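Local structure of ulvan Lyase-PL25 (Pseudoalteromonas sp. PLSV, 5UAM) at residues G27-A39 against V55-A67. The protein degrades ulvan, the sulfated cell-wall polysaccharide of green seaweeds, as a lyase of polysaccharide lyase family 25. Sequence-based numbering, arbitrary orientation.
Sequences GYFADNGVGNPLA and VSYQGPKEDPYIA
Tyr-57 reaches from strand 55-58 toward segment 27-39. Its CB lies 3.6 Å from O of Pro-37 and near CD2 of Leu-38. Further out, CE1 sits 3.9 Å from CE1 of Phe-29, whose ring turns an edge toward the tyrosine face in an offset edge-to-face pair, planes 74° apart; CE2 is 3.3 Å from OD1 of Asn-32. At the tip, OH packs against CB of Ala-30, where a small methyl fits, and donates a 2.7 Å hydrogen bond to the same OD1. That bond uses a lone pair of OD1 in its carbonyl plane, which orients the amide, with ND2 over one face of Tyr-65, 3.9 Å from its CE2, and beside the Pro-60 ring. A tyrosine suits this place because its flanks are greasy while its end is polar.

The protein is a beta-propeller, and the contact joins two of its antiparallel sheets: strand 30-33 edges a sheet with 439-444, whose Met-441 also touches Tyr-57, and 55-58 pairs with 64-67 in the next.

Beyond the tyrosine, backbone bonds tie the loop after strand 30-33 to the end of strand 55-58: Val-34 N to Gln-58 O, and Gln-58 N to Pro-37 O at 3.1 Å. Gln-58, long and able to donate at its end, swings CG anti to its backbone N (chi1 178°) and runs on extended to donate a 3.0 Å hydrogen bond from NE2 to Val-34 O from above that carbonyl's plane. NE2 also bonds OD1 of Asn-98, which also accepts a hydrogen bond from the backbone N of Asn-36. Asn-36, its OD1 held by Lys-433, and Asn-98 probably both bind substrate, so Gln-58 would be a second-shell residue.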
ATOM      1  N   GLY A  27      -3.433  16.659 -18.207  1.00 18.14           N
ATOM      2  CA  GLY A  27      -2.684  15.513 -17.707  1.00 17.55           C
ATOM      3  C   GLY A  27      -3.392  14.680 -16.661  1.00 16.87           C
ATOM      4  O   GLY A  27      -2.969  13.549 -16.378  1.00 17.52           O
ATOM      5  N   TYR A  28      -4.452  15.215 -16.061  1.00 16.75           N
ATOM      6  CA  TYR A  28      -5.163  14.574 -14.978  1.00 16.01           C
ATOM      7  C   TYR A  28      -6.499  14.039 -15.482  1.00 14.88           C
ATOM      8  O   TYR A  28      -7.097  14.603 -16.405  1.00 16.85           O
ATOM      9  CB  TYR A  28      -5.344  15.545 -13.800  1.00 17.66           C
ATOM     10  CG  TYR A  28      -5.952  16.872 -14.184  1.00 17.95           C
ATOM     11  CD1 TYR A  28      -5.176  17.894 -14.685  1.00 18.78           C
ATOM     12  CD2 TYR A  28      -7.308  17.107 -14.021  1.00 17.97           C
ATOM     13  CE1 TYR A  28      -5.741  19.118 -15.042  1.00 21.72           C
ATOM     14  CE2 TYR A  28      -7.876  18.308 -14.361  1.00 19.92           C
ATOM     15  CZ  TYR A  28      -7.091  19.323 -14.867  1.00 19.54           C
ATOM     16  OH  TYR A  28      -7.612  20.558 -15.235  1.00 24.31           O
ATOM     17  N   PHE A  29      -6.950  12.946 -14.874  1.00 14.36           N
ATOM     18  CA  PHE A  29      -8.195  12.299 -15.263  1.00 14.26           C
ATOM     19  C   PHE A  29      -9.341  12.573 -14.299  1.00 16.27           C
ATOM     20  O   PHE A  29     -10.481  12.233 -14.617  1.00 16.72           O
ATOM     21  CB  PHE A  29      -8.000  10.782 -15.427  1.00 14.54           C
ATOM     22  CG  PHE A  29      -7.682  10.060 -14.138  1.00 13.71           C
ATOM     23  CD1 PHE A  29      -8.694   9.629 -13.297  1.00 13.91           C
ATOM     24  CD2 PHE A  29      -6.372   9.795 -13.783  1.00 14.24           C
ATOM     25  CE1 PHE A  29      -8.406   8.989 -12.115  1.00 12.47           C
ATOM     26  CE2 PHE A  29      -6.074   9.140 -12.596  1.00 13.71           C
ATOM     27  CZ  PHE A  29      -7.099   8.747 -11.755  1.00 13.30           C
ATOM     28  N   ALA A  30      -9.059  13.182 -13.146  1.00 14.47           N
ATOM     29  CA  ALA A  30     -10.058  13.572 -12.168  1.00 15.38           C
ATOM     30  C   ALA A  30      -9.459  14.675 -11.311  1.00 16.38           C
ATOM     31  O   ALA A  30      -8.236  14.819 -11.221  1.00 16.61           O
ATOM     32  CB  ALA A  30     -10.468  12.391 -11.284  1.00 15.17           C
ATOM     33  N   ASP A  31     -10.332  15.453 -10.674  1.00 15.66           N
ATOM     34  CA  ASP A  31      -9.872  16.592  -9.884  1.00 16.64           C
ATOM     35  C   ASP A  31     -10.582  16.699  -8.538  1.00 15.06           C
ATOM     36  O   ASP A  31     -10.710  17.795  -7.993  1.00 17.37           O
ATOM     37  CB  ASP A  31     -10.012  17.896 -10.664  1.00 17.66           C
ATOM     38  CG  ASP A  31     -11.437  18.199 -11.066  1.00 17.39           C
ATOM     39  OD1 ASP A  31     -12.342  17.412 -10.741  1.00 22.27           O
ATOM     40  OD2 ASP A  31     -11.630  19.261 -11.693  1.00 25.33           O
ATOM     41  N   ASN A  32     -10.993  15.563  -7.961  1.00 14.78           N
ATOM     42  CA  ASN A  32     -11.762  15.564  -6.719  1.00 16.10           C
ATOM     43  C   ASN A  32     -11.134  14.724  -5.611  1.00 14.70           C
ATOM     44  O   ASN A  32     -11.822  14.393  -4.647  1.00 16.91           O
ATOM     45  CB  ASN A  32     -13.206  15.111  -6.957  1.00 17.13           C
ATOM     46  CG  ASN A  32     -13.311  13.684  -7.413  1.00 19.07           C
ATOM     47  OD1 ASN A  32     -12.327  13.042  -7.784  1.00 16.15           O
ATOM     48  ND2 ASN A  32     -14.542  13.151  -7.373  1.00 25.27           N
ATOM     49  N   GLY A  33      -9.842  14.413  -5.678  1.00 13.44           N
ATOM     50  CA  GLY A  33      -9.225  13.696  -4.582  1.00 12.76           C
ATOM     51  C   GLY A  33      -9.232  14.513  -3.303  1.00 15.45           C
ATOM     52  O   GLY A  33      -9.263  15.736  -3.330  1.00 15.70           O
ATOM     53  N   VAL A  34      -9.187  13.814  -2.155  1.00 13.42           N
ATOM     54  CA  VAL A  34      -9.088  14.467  -0.854  1.00 13.96           C
ATOM     55  C   VAL A  34      -8.003  13.816  -0.006  1.00 14.27           C
ATOM     56  O   VAL A  34      -7.668  12.639  -0.169  1.00 13.92           O
ATOM     57  CB  VAL A  34     -10.405  14.501  -0.044  1.00 15.03           C
ATOM     58  CG1 VAL A  34     -11.522  15.069  -0.886  1.00 16.13           C
ATOM     59  CG2 VAL A  34     -10.771  13.138   0.494  1.00 15.77           C
ATOM     60  N   GLY A  35      -7.472  14.608   0.926  1.00 14.82           N
ATOM     61  CA  GLY A  35      -6.523  14.073   1.903  1.00 13.69           C
ATOM     62  C   GLY A  35      -5.274  13.554   1.223  1.00 16.03           C
ATOM     63  O   GLY A  35      -4.630  14.268   0.452  1.00 15.68           O
ATOM     64  N   ASN A  36      -4.904  12.310   1.526  1.00 14.99           N
ATOM     65  CA  ASN A  36      -3.927  11.548   0.747  1.00 14.03           C
ATOM     66  C   ASN A  36      -4.733  10.590  -0.112  1.00 13.56           C
ATOM     67  O   ASN A  36      -5.278   9.606   0.416  1.00 14.15           O
ATOM     68  CB  ASN A  36      -2.993  10.738   1.653  1.00 15.34           C
ATOM     69  CG  ASN A  36      -2.116  11.574   2.493  1.00 18.57           C
ATOM     70  OD1 ASN A  36      -1.798  12.718   2.169  1.00 21.17           O
ATOM     71  ND2 ASN A  36      -1.693  11.011   3.617  1.00 20.03           N
ATOM     72  N   PRO A  37      -4.887  10.821  -1.417  1.00 12.39           N
ATOM     73  CA  PRO A  37      -5.830   9.993  -2.172  1.00 12.35           C
ATOM     74  C   PRO A  37      -5.324   8.616  -2.537  1.00 11.36           C
ATOM     75  O   PRO A  37      -6.130   7.786  -2.974  1.00 11.97           O
ATOM     76  CB  PRO A  37      -6.097  10.807  -3.438  1.00 14.38           C
ATOM     77  CG  PRO A  37      -5.817  12.208  -3.053  1.00 13.90           C
ATOM     78  CD  PRO A  37      -4.659  12.119  -2.073  1.00 12.72           C
ATOM     79  N   LEU A  38      -4.028   8.372  -2.336  1.00 11.59           N
ATOM     80  CA  LEU A  38      -3.332   7.162  -2.739  1.00 10.38           C
ATOM     81  C   LEU A  38      -2.231   6.894  -1.733  1.00 11.40           C
ATOM     82  O   LEU A  38      -1.736   7.815  -1.077  1.00 11.41           O
ATOM     83  CB  LEU A  38      -2.625   7.373  -4.078  1.00 11.79           C
ATOM     84  CG  LEU A  38      -3.475   7.747  -5.285  1.00 11.06           C
ATOM     85  CD1 LEU A  38      -2.574   8.266  -6.391  1.00 12.65           C
ATOM     86  CD2 LEU A  38      -4.279   6.563  -5.748  1.00 12.39           C
ATOM     87  N   ALA A  39      -1.799   5.626  -1.658  1.00 10.87           N
ATOM     88  CA  ALA A  39      -0.617   5.240  -0.887  1.00 11.18           C
ATOM     89  C   ALA A  39      -0.158   3.873  -1.368  1.00 12.33           C
ATOM     90  O   ALA A  39      -0.958   3.087  -1.865  1.00 11.52           O
ATOM     91  CB  ALA A  39      -0.900   5.164   0.610  1.00 12.00           C
ATOM     92  N   VAL A  55      -8.477   2.345 -12.409  1.00 12.38           N
ATOM     93  CA  VAL A  55      -7.786   3.138 -11.399  1.00 11.93           C
ATOM     94  C   VAL A  55      -8.766   3.522 -10.301  1.00 11.75           C
ATOM     95  O   VAL A  55      -9.939   3.806 -10.576  1.00 13.95           O
ATOM     96  CB  VAL A  55      -7.137   4.387 -12.020  1.00 13.72           C
ATOM     97  CG1 VAL A  55      -6.103   3.964 -13.090  1.00 14.64           C
ATOM     98  CG2 VAL A  55      -8.178   5.326 -12.627  1.00 13.19           C
ATOM     99  N   SER A  56      -8.292   3.511  -9.054  1.00 11.74           N
ATOM    100  CA  SER A  56      -9.122   3.902  -7.920  1.00 11.88           C
ATOM    101  C   SER A  56      -8.342   4.786  -6.954  1.00 13.11           C
ATOM    102  O   SER A  56      -7.122   4.671  -6.802  1.00 13.70           O
ATOM    103  CB  SER A  56      -9.702   2.693  -7.189  1.00 13.26           C
ATOM    104  OG  SER A  56      -8.713   1.985  -6.460  1.00 14.48           O
ATOM    105  N   TYR A  57      -9.076   5.674  -6.288  1.00 11.91           N
ATOM    106  CA  TYR A  57      -8.477   6.654  -5.386  1.00 11.86           C
ATOM    107  C   TYR A  57      -9.573   7.153  -4.442  1.00 12.12           C
ATOM    108  O   TYR A  57     -10.761   6.901  -4.637  1.00 12.21           O
ATOM    109  CB  TYR A  57      -7.840   7.835  -6.167  1.00 11.41           C
ATOM    110  CG  TYR A  57      -8.885   8.613  -6.922  1.00 12.30           C
ATOM    111  CD1 TYR A  57      -9.382   8.159  -8.143  1.00 14.04           C
ATOM    112  CD2 TYR A  57      -9.438   9.772  -6.383  1.00 11.71           C
ATOM    113  CE1 TYR A  57     -10.403   8.833  -8.788  1.00 13.93           C
ATOM    114  CE2 TYR A  57     -10.461  10.465  -7.036  1.00 13.14           C
ATOM    115  CZ  TYR A  57     -10.938   9.980  -8.238  1.00 14.26           C
ATOM    116  OH  TYR A  57     -11.944  10.662  -8.892  1.00 15.51           O
ATOM    117  N   GLN A  58      -9.154   7.892  -3.416  1.00 11.42           N
ATOM    118  CA  GLN A  58     -10.069   8.436  -2.419  1.00 11.63           C
ATOM    119  C   GLN A  58     -10.547   9.828  -2.831  1.00 12.90           C
ATOM    120  O   GLN A  58      -9.747  10.753  -3.003  1.00 13.13           O
ATOM    121  CB  GLN A  58      -9.316   8.495  -1.100  1.00 12.35           C
ATOM    122  CG  GLN A  58     -10.074   9.072   0.037  1.00 14.26           C
ATOM    123  CD  GLN A  58      -9.197   9.147   1.248  1.00 12.24           C
ATOM    124  OE1 GLN A  58      -9.037   8.171   1.970  1.00 14.63           O
ATOM    125  NE2 GLN A  58      -8.576  10.289   1.457  1.00 13.20           N
ATOM    126  N   GLY A  59     -11.865   9.967  -2.959  1.00 12.28           N
ATOM    127  CA  GLY A  59     -12.511  11.186  -3.376  1.00 13.84           C
ATOM    128  C   GLY A  59     -13.292  11.838  -2.253  1.00 13.69           C
ATOM    129  O   GLY A  59     -13.049  11.586  -1.067  1.00 13.87           O
ATOM    130  N   PRO A  60     -14.242  12.710  -2.607  1.00 15.09           N
ATOM    131  CA  PRO A  60     -14.990  13.459  -1.595  1.00 14.96           C
ATOM    132  C   PRO A  60     -15.579  12.555  -0.522  1.00 15.62           C
ATOM    133  O   PRO A  60     -16.027  11.432  -0.793  1.00 14.58           O
ATOM    134  CB  PRO A  60     -16.084  14.154  -2.412  1.00 16.36           C
ATOM    135  CG  PRO A  60     -15.447  14.340  -3.767  1.00 17.21           C
ATOM    136  CD  PRO A  60     -14.624  13.090  -3.973  1.00 15.96           C
ATOM    137  N   LYS A  61     -15.557  13.059   0.710  1.00 17.00           N
ATOM    138  CA  LYS A  61     -16.038  12.348   1.888  1.00 16.09           C
ATOM    139  C   LYS A  61     -15.305  11.025   2.073  1.00 15.67           C
ATOM    140  O   LYS A  61     -15.815  10.092   2.713  1.00 15.46           O
ATOM    141  CB  LYS A  61     -17.565  12.182   1.872  1.00 17.46           C
ATOM    142  CG  LYS A  61     -18.332  13.518   1.738  1.00 22.42           C
ATOM    143  CD  LYS A  61     -19.823  13.315   1.951  1.00 30.60           C
ATOM    144  N   GLU A  62     -14.085  10.934   1.541  1.00 14.09           N
ATOM    145  CA  GLU A  62     -13.247   9.740   1.622  1.00 12.08           C
ATOM    146  C   GLU A  62     -13.894   8.527   0.946  1.00 11.84           C
ATOM    147  O   GLU A  62     -13.478   7.379   1.166  1.00 12.33           O
ATOM    148  CB  GLU A  62     -12.810   9.431   3.064  1.00 13.91           C
ATOM    149  CG  GLU A  62     -12.169  10.633   3.761  1.00 15.05           C
ATOM    150  CD  GLU A  62     -11.442  10.309   5.049  1.00 14.89           C
ATOM    151  OE1 GLU A  62     -10.712   9.296   5.093  1.00 15.05           O
ATOM    152  OE2 GLU A  62     -11.572  11.118   5.991  1.00 16.24           O
ATOM    153  N   ASP A  63     -14.881   8.768   0.087  1.00 12.70           N
ATOM    154  CA  ASP A  63     -15.511   7.658  -0.616  1.00 12.62           C
ATOM    155  C   ASP A  63     -14.593   7.179  -1.741  1.00 12.20           C
ATOM    156  O   ASP A  63     -13.814   7.960  -2.299  1.00 12.61           O
ATOM    157  CB  ASP A  63     -16.856   8.094  -1.208  1.00 13.50           C
ATOM    158  CG  ASP A  63     -17.909   8.425  -0.160  1.00 15.12           C
ATOM    159  OD1 ASP A  63     -17.819   7.881   0.967  1.00 14.54           O
ATOM    160  OD2 ASP A  63     -18.829   9.227  -0.479  1.00 16.03           O
ATOM    161  N   PRO A  64     -14.666   5.895  -2.089  1.00 11.88           N
ATOM    162  CA  PRO A  64     -13.817   5.365  -3.159  1.00 11.50           C
ATOM    163  C   PRO A  64     -14.391   5.725  -4.521  1.00 11.71           C
ATOM    164  O   PRO A  64     -15.588   5.552  -4.767  1.00 13.04           O
ATOM    165  CB  PRO A  64     -13.869   3.850  -2.924  1.00 13.64           C
ATOM    166  CG  PRO A  64     -15.197   3.635  -2.317  1.00 12.77           C
ATOM    167  CD  PRO A  64     -15.428   4.826  -1.418  1.00 12.45           C
ATOM    168  N   TYR A  65     -13.509   6.196  -5.407  1.00 11.60           N
ATOM    169  CA  TYR A  65     -13.869   6.506  -6.784  1.00 11.95           C
ATOM    170  C   TYR A  65     -13.027   5.670  -7.739  1.00 12.69           C
ATOM    171  O   TYR A  65     -11.852   5.372  -7.474  1.00 13.57           O
ATOM    172  CB  TYR A  65     -13.673   8.002  -7.083  1.00 13.60           C
ATOM    173  CG  TYR A  65     -14.791   8.838  -6.517  1.00 12.56           C
ATOM    174  CD1 TYR A  65     -14.867   9.094  -5.149  1.00 13.42           C
ATOM    175  CD2 TYR A  65     -15.823   9.303  -7.327  1.00 14.75           C
ATOM    176  CE1 TYR A  65     -15.905   9.817  -4.604  1.00 15.03           C
ATOM    177  CE2 TYR A  65     -16.882  10.032  -6.788  1.00 15.65           C
ATOM    178  CZ  TYR A  65     -16.911  10.294  -5.424  1.00 16.26           C
ATOM    179  OH  TYR A  65     -17.969  11.013  -4.896  1.00 18.31           O
ATOM    180  N   ILE A  66     -13.632   5.298  -8.864  1.00 12.69           N
ATOM    181  CA  ILE A  66     -12.995   4.411  -9.826  1.00 12.33           C
ATOM    182  C   ILE A  66     -13.213   4.954 -11.234  1.00 12.05           C
ATOM    183  O   ILE A  66     -14.299   5.424 -11.579  1.00 14.07           O
ATOM    184  CB  ILE A  66     -13.501   2.966  -9.690  1.00 14.48           C
ATOM    185  CG1 ILE A  66     -12.827   2.076 -10.713  1.00 14.13           C
ATOM    186  CG2 ILE A  66     -14.979   2.917  -9.804  1.00 18.62           C
ATOM    187  CD1 ILE A  66     -13.026   0.581 -10.441  1.00 19.29           C
ATOM    188  N   ALA A  67     -12.161   4.911 -12.039  1.00 13.27           N
ATOM    189  CA  ALA A  67     -12.215   5.298 -13.437  1.00 12.68           C
ATOM    190  C   ALA A  67     -11.487   4.246 -14.264  1.00 12.72           C
ATOM    191  O   ALA A  67     -10.844   3.337 -13.735  1.00 12.58           O
ATOM    192  CB  ALA A  67     -11.561   6.674 -13.654  1.00 14.79           C
TER